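Local coordinates for ESX-1 secretion system protein EccA1 (Mycobacterium tuberculosis, PDB 4F3V), which is probably an ATPase that may power export of virulence factors by the ESX-1 type VII secretion system, represented here by its N-terminal TPR-type domain, at residues Glu31-Asp36 with Cys40-Gly45; Ala217-Gly222 with Ala229-Leu234. All coordinates share one frame; numbering follows the deposited sequence.

Both contacts pair helices that follow each other in sequence within the N-terminal, tetratricopeptide-repeat-type domain of EccA1, but at far ends of it. Contact 1 comes first along the chain and the two do not interleave. Their centres are about 47 Å apart, on opposite sides of the chain's centre, and their nearest atoms about 31 Å apart, so neither touches the other. Each joins a helix end to the following helix without a hydrogen bond across the two segments. Contact 1 is buried and rests on methyl groups and an indole face; contact 2 is smaller, partly buried, and sets two arginines against two leucines. The ATPase function belongs to the whole protein; both contacts concern helix packing in this domain.

Contact 1 of 2, residues Glu31-Asp36 with Cys40-Gly45; sequences EITNYD and CDAWIG
Thr33 lays its methyl group on the indole of Trp43, and this overlap is one of the two points at which the end of helix 22-35 meets the start of helix 40-48, the other being around Ala42. Thr33 CG2 stands 3.6 Å from the centroid of the five-membered ring of Trp43, only 15° off the ring normal, a CH-pi contact over the face. Beside it, Thr33 CB lies 3.6 Å from Trp43 CZ2, which carries the overlap onto the six-membered ring.

With chi1 of Thr33 at 62°, CG2 goes anti to the carbonyl carbon and meets the indole, while OG1 sits between the backbone N and carbonyl carbon and bonds to Thr30 O and Arg46 NH1. Threonine thus offers an apolar and a polar branch from one carbon. Trp43 directs its NE1 to Glu37 O in the connecting loop, a bond that should limit rotation of the ring.

Ala42 presents a single methyl on which two others close: its CB is 3.6 Å from Ile32 CG2 and 3.8 Å from Thr33 CG2. The short segments run at 142° to each other, their axes 8.9 Å apart.

Trp43 also packs on helix 54-62. Across these two segments the attraction is apolar and CH-pi, while polar groups of the touching side chains find their partners outside them.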
loop_
_atom_site.group_PDB
_atom_site.type_symbol
_atom_site.label_atom_id
_atom_site.label_comp_id
_atom_site.label_asym_id
_atom_site.label_seq_id
_atom_site.Cartn_x
_atom_site.Cartn_y
_atom_site.Cartn_z
ATOM N N GLU A 31 -1.547 -26.543 -6.282
ATOM C CA GLU A 31 -1.164 -27.912 -6.052
ATOM C C GLU A 31 0.153 -27.973 -5.250
ATOM O O GLU A 31 0.274 -28.786 -4.335
ATOM C CB GLU A 31 -0.997 -28.629 -7.380
ATOM C CG GLU A 31 -0.688 -30.108 -7.290
ATOM C CD GLU A 31 -1.877 -30.949 -6.917
ATOM O OE1 GLU A 31 -2.982 -30.423 -6.727
ATOM O OE2 GLU A 31 -1.700 -32.163 -6.813
ATOM N N ILE A 32 1.110 -27.101 -5.571
ATOM C CA ILE A 32 2.377 -27.050 -4.807
ATOM C C ILE A 32 2.134 -26.686 -3.344
ATOM O O ILE A 32 2.564 -27.421 -2.431
ATOM C CB ILE A 32 3.406 -26.097 -5.431
ATOM C CG1 ILE A 32 3.790 -26.589 -6.838
ATOM C CG2 ILE A 32 4.625 -25.942 -4.506
ATOM C CD1 ILE A 32 4.393 -25.517 -7.699
ATOM N N THR A 33 1.393 -25.599 -3.105
ATOM C CA THR A 33 1.158 -25.154 -1.714
ATOM C C THR A 33 0.318 -26.146 -0.923
ATOM O O THR A 33 0.494 -26.260 0.284
ATOM C CB THR A 33 0.528 -23.755 -1.627
ATOM O OG1 THR A 33 -0.750 -23.764 -2.258
ATOM C CG2 THR A 33 1.424 -22.728 -2.279
ATOM N N ASN A 34 -0.575 -26.875 -1.591
ATOM C CA ASN A 34 -1.289 -27.985 -0.956
ATOM C C ASN A 34 -0.382 -29.069 -0.406
ATOM O O ASN A 34 -0.710 -29.675 0.607
ATOM C CB ASN A 34 -2.281 -28.650 -1.931
ATOM C CG ASN A 34 -3.550 -27.832 -2.130
ATOM O OD1 ASN A 34 -3.754 -26.810 -1.474
ATOM N ND2 ASN A 34 -4.428 -28.305 -3.019
ATOM N N TYR A 35 0.740 -29.325 -1.080
ATOM C CA TYR A 35 1.714 -30.330 -0.642
ATOM C C TYR A 35 2.826 -29.763 0.221
ATOM O O TYR A 35 3.410 -30.486 0.998
ATOM C CB TYR A 35 2.338 -31.021 -1.852
ATOM C CG TYR A 35 1.421 -32.138 -2.363
ATOM C CD1 TYR A 35 0.232 -31.841 -3.042
ATOM C CD2 TYR A 35 1.713 -33.479 -2.114
ATOM C CE1 TYR A 35 -0.628 -32.845 -3.468
ATOM C CE2 TYR A 35 0.866 -34.493 -2.544
ATOM C CZ TYR A 35 -0.298 -34.171 -3.219
ATOM O OH TYR A 35 -1.128 -35.182 -3.628
ATOM N N ASP A 36 3.114 -28.471 0.077
ATOM C CA ASP A 36 4.159 -27.838 0.840
ATOM C C ASP A 36 3.750 -26.418 1.170
ATOM O O ASP A 36 3.948 -25.482 0.376
ATOM C CB ASP A 36 5.472 -27.880 0.052
ATOM C CG ASP A 36 6.647 -27.216 0.797
ATOM O OD1 ASP A 36 6.526 -26.872 2.011
ATOM O OD2 ASP A 36 7.694 -27.068 0.137
ATOM N N CYS A 40 7.282 -20.785 -0.443
ATOM C CA CYS A 40 7.194 -19.347 -0.668
ATOM C C CYS A 40 7.001 -18.958 -2.141
ATOM O O CYS A 40 6.063 -18.246 -2.475
ATOM C CB CYS A 40 8.452 -18.691 -0.125
ATOM S SG CYS A 40 8.431 -16.884 -0.200
ATOM N N ASP A 41 7.841 -19.490 -3.027
ATOM C CA ASP A 41 7.762 -19.148 -4.463
ATOM C C ASP A 41 6.403 -19.472 -5.103
ATOM O O ASP A 41 5.952 -18.750 -5.985
ATOM C CB ASP A 41 8.894 -19.823 -5.263
ATOM C CG ASP A 41 10.268 -19.349 -4.834
ATOM O OD1 ASP A 41 10.355 -18.364 -4.051
ATOM O OD2 ASP A 41 11.258 -19.934 -5.302
ATOM N N ALA A 42 5.761 -20.539 -4.652
ATOM C CA ALA A 42 4.430 -20.889 -5.149
ATOM C C ALA A 42 3.320 -19.983 -4.595
ATOM O O ALA A 42 2.345 -19.705 -5.289
ATOM C CB ALA A 42 4.139 -22.376 -4.893
ATOM N N TRP A 43 3.440 -19.541 -3.346
ATOM C CA TRP A 43 2.539 -18.516 -2.826
ATOM C C TRP A 43 2.643 -17.245 -3.627
ATOM O O TRP A 43 1.618 -16.655 -3.977
ATOM C CB TRP A 43 2.765 -18.227 -1.346
ATOM C CG TRP A 43 2.406 -19.373 -0.436
ATOM C CD1 TRP A 43 3.281 -20.197 0.252
ATOM C CD2 TRP A 43 1.075 -19.873 -0.113
ATOM N NE1 TRP A 43 2.601 -21.140 0.963
ATOM C CE2 TRP A 43 1.266 -21.000 0.774
ATOM C CE3 TRP A 43 -0.213 -19.522 -0.484
ATOM C CZ2 TRP A 43 0.205 -21.726 1.281
ATOM C CZ3 TRP A 43 -1.270 -20.255 0.030
ATOM C CH2 TRP A 43 -1.066 -21.335 0.900
ATOM N N ILE A 44 3.859 -16.858 -4.001
ATOM C CA ILE A 44 4.066 -15.689 -4.852
ATOM C C ILE A 44 3.486 -15.932 -6.270
ATOM O O ILE A 44 2.916 -15.038 -6.881
ATOM C CB ILE A 44 5.567 -15.284 -4.882
ATOM C CG1 ILE A 44 5.998 -14.852 -3.457
ATOM C CG2 ILE A 44 5.829 -14.173 -5.897
ATOM C CD1 ILE A 44 7.509 -14.719 -3.272
ATOM N N GLY A 45 3.662 -17.133 -6.789
ATOM C CA GLY A 45 3.033 -17.524 -8.067
ATOM C C GLY A 45 1.522 -17.339 -8.017
ATOM O O GLY A 45 0.922 -16.819 -8.961
#

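Contact 2 of 2, residues Ala217-Gly222 with Ala229-Leu234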
loop_
_atom_site.group_PDB
_atom_site.type_symbol
_atom_site.label_atom_id
_atom_site.label_comp_id
_atom_site.label_asym_id
_atom_site.label_seq_id
_atom_site.Cartn_x
_atom_site.Cartn_y
_atom_site.Cartn_z
ATOM N N ALA A 217 -10.160 20.337 1.990
ATOM C CA ALA A 217 -9.488 21.518 2.537
ATOM C C ALA A 217 -10.172 22.814 2.087
ATOM O O ALA A 217 -10.368 23.733 2.896
ATOM C CB ALA A 217 -8.023 21.555 2.170
ATOM N N ARG A 218 -10.494 22.903 0.792
ATOM C CA ARG A 218 -11.144 24.104 0.280
ATOM C C ARG A 218 -12.492 24.330 0.918
ATOM O O ARG A 218 -12.842 25.467 1.289
ATOM C CB ARG A 218 -11.313 24.039 -1.235
ATOM C CG ARG A 218 -10.005 24.037 -1.988
ATOM C CD ARG A 218 -9.338 25.387 -1.938
ATOM N NE ARG A 218 -8.051 25.291 -2.595
ATOM C CZ ARG A 218 -7.097 26.213 -2.550
ATOM N NH1 ARG A 218 -7.249 27.330 -1.858
ATOM N NH2 ARG A 218 -5.974 26.001 -3.215
ATOM N N ARG A 219 -13.274 23.267 1.026
ATOM C CA ARG A 219 -14.608 23.387 1.615
ATOM C C ARG A 219 -14.521 23.868 3.075
ATOM O O ARG A 219 -15.254 24.754 3.476
ATOM C CB ARG A 219 -15.355 22.063 1.551
ATOM C CG ARG A 219 -16.700 22.103 2.268
ATOM C CD ARG A 219 -17.540 20.898 1.913
ATOM N NE ARG A 219 -18.191 21.057 0.623
ATOM C CZ ARG A 219 -18.814 20.076 -0.017
ATOM N NH1 ARG A 219 -18.856 18.846 0.494
ATOM N NH2 ARG A 219 -19.408 20.321 -1.174
ATOM N N SER A 220 -13.606 23.296 3.862
ATOM C CA SER A 220 -13.492 23.692 5.276
ATOM C C SER A 220 -12.999 25.131 5.438
ATOM O O SER A 220 -13.342 25.795 6.395
ATOM C CB SER A 220 -12.590 22.737 6.041
ATOM O OG SER A 220 -13.210 21.449 6.112
ATOM N N GLN A 221 -12.222 25.628 4.486
ATOM C CA GLN A 221 -11.870 27.056 4.478
ATOM C C GLN A 221 -12.998 27.975 4.015
ATOM O O GLN A 221 -12.874 29.193 4.108
ATOM C CB GLN A 221 -10.675 27.293 3.574
ATOM C CG GLN A 221 -9.403 26.689 4.082
ATOM C CD GLN A 221 -8.319 26.773 3.034
ATOM O OE1 GLN A 221 -8.565 26.566 1.835
ATOM N NE2 GLN A 221 -7.123 27.088 3.475
ATOM N N GLY A 222 -14.066 27.405 3.468
ATOM C CA GLY A 222 -15.203 28.191 3.005
ATOM C C GLY A 222 -15.224 28.407 1.503
ATOM O O GLY A 222 -16.161 29.017 0.985
ATOM N N ALA A 229 -15.531 22.415 -7.828
ATOM C CA ALA A 229 -14.783 22.208 -9.070
ATOM C C ALA A 229 -13.919 20.926 -8.943
ATOM O O ALA A 229 -13.908 20.078 -9.837
ATOM C CB ALA A 229 -13.938 23.444 -9.419
ATOM N N LEU A 230 -13.286 20.740 -7.783
ATOM C CA LEU A 230 -12.469 19.548 -7.563
ATOM C C LEU A 230 -13.323 18.258 -7.512
ATOM O O LEU A 230 -12.925 17.219 -8.041
ATOM C CB LEU A 230 -11.608 19.715 -6.302
ATOM C CG LEU A 230 -10.430 20.707 -6.427
ATOM C CD1 LEU A 230 -10.050 21.322 -5.076
ATOM C CD2 LEU A 230 -9.190 20.097 -7.092
ATOM N N LEU A 231 -14.487 18.335 -6.865
ATOM C CA LEU A 231 -15.392 17.183 -6.765
ATOM C C LEU A 231 -16.038 16.854 -8.114
ATOM O O LEU A 231 -16.195 15.676 -8.459
ATOM C CB LEU A 231 -16.447 17.405 -5.671
ATOM C CG LEU A 231 -15.886 17.464 -4.236
ATOM C CD1 LEU A 231 -16.884 17.984 -3.208
ATOM C CD2 LEU A 231 -15.392 16.090 -3.806
ATOM N N GLU A 232 -16.363 17.879 -8.911
ATOM C CA GLU A 232 -16.837 17.634 -10.286
ATOM C C GLU A 232 -15.773 16.945 -11.128
ATOM O O GLU A 232 -16.070 16.030 -11.909
ATOM C CB GLU A 232 -17.298 18.946 -10.971
ATOM C CG GLU A 232 -18.540 19.551 -10.343
ATOM C CD GLU A 232 -18.979 20.903 -10.909
ATOM O OE1 GLU A 232 -18.193 21.589 -11.590
ATOM O OE2 GLU A 232 -20.145 21.281 -10.645
ATOM N N TRP A 233 -14.527 17.369 -10.966
ATOM C CA TRP A 233 -13.424 16.715 -11.661
ATOM C C TRP A 233 -13.332 15.258 -11.242
ATOM O O TRP A 233 -13.184 14.357 -12.087
ATOM C CB TRP A 233 -12.124 17.449 -11.398
ATOM C CG TRP A 233 -10.972 16.774 -12.037
ATOM C CD1 TRP A 233 -10.530 16.930 -13.334
ATOM C CD2 TRP A 233 -10.102 15.755 -11.453
ATOM N NE1 TRP A 233 -9.459 16.126 -13.576
ATOM C CE2 TRP A 233 -9.160 15.390 -12.489
ATOM C CE3 TRP A 233 -9.989 15.163 -10.196
ATOM C CZ2 TRP A 233 -8.174 14.451 -12.281
ATOM C CZ3 TRP A 233 -8.987 14.212 -9.997
ATOM C CH2 TRP A 233 -8.113 13.864 -11.012
ATOM N N LEU A 234 -13.439 15.007 -9.937
ATOM C CA LEU A 234 -13.387 13.627 -9.408
ATOM C C LEU A 234 -14.530 12.766 -9.912
ATOM O O LEU A 234 -14.301 11.627 -10.304
ATOM C CB LEU A 234 -13.408 13.597 -7.884
ATOM C CG LEU A 234 -12.091 13.521 -7.135
ATOM C CD1 LEU A 234 -12.416 13.533 -5.627
ATOM C CD2 LEU A 234 -11.244 12.272 -7.504
#
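Arg219 turns one face of its guanidinium to Leu231, whose CD1 lies over it, 4.0 Å from Arg219 NH2. The two side chains cross at about a right angle. CG of Arg219 leaves anti to the backbone N, and the otherwise extended chain turns at chi3 (-80°), which brings the flat end round to the leucine. A guanidinium suits this buried place because its faces can lie against hydrocarbon while its N-H groups point outward in the plane. Here those groups are well occupied: NH2 forms a salt bridge with Glu224 at the start of the next helix and a hydrogen bond to Ala246 O, and NH1 bonds to Tyr252 O. These partners should hold the group's rotation and offset the cost of burying its charge.

The second pair is purely aliphatic at the point of touch. Arg218 CG approaches Leu230 CD1 at 4.1 Å, so the arginine contributes a methylene rather than its charge. The rest of the chain turns aside, and its NE forms a long, weak ion pair with Glu191.

Gly222 ends the first helix in a Schellman motif, with phi of 101°, a backbone conformation that glycine adopts readily. The chain then reverses into helix 224-237.

The contact lies near the turn of this helical hairpin, between helices 207-221 and 224-237. Helix 187-198 packs against Ala217 of the first helix, whereas helix 241-248 meets Leu231 and Leu234 of the second, continuing the succession of helices through the domain.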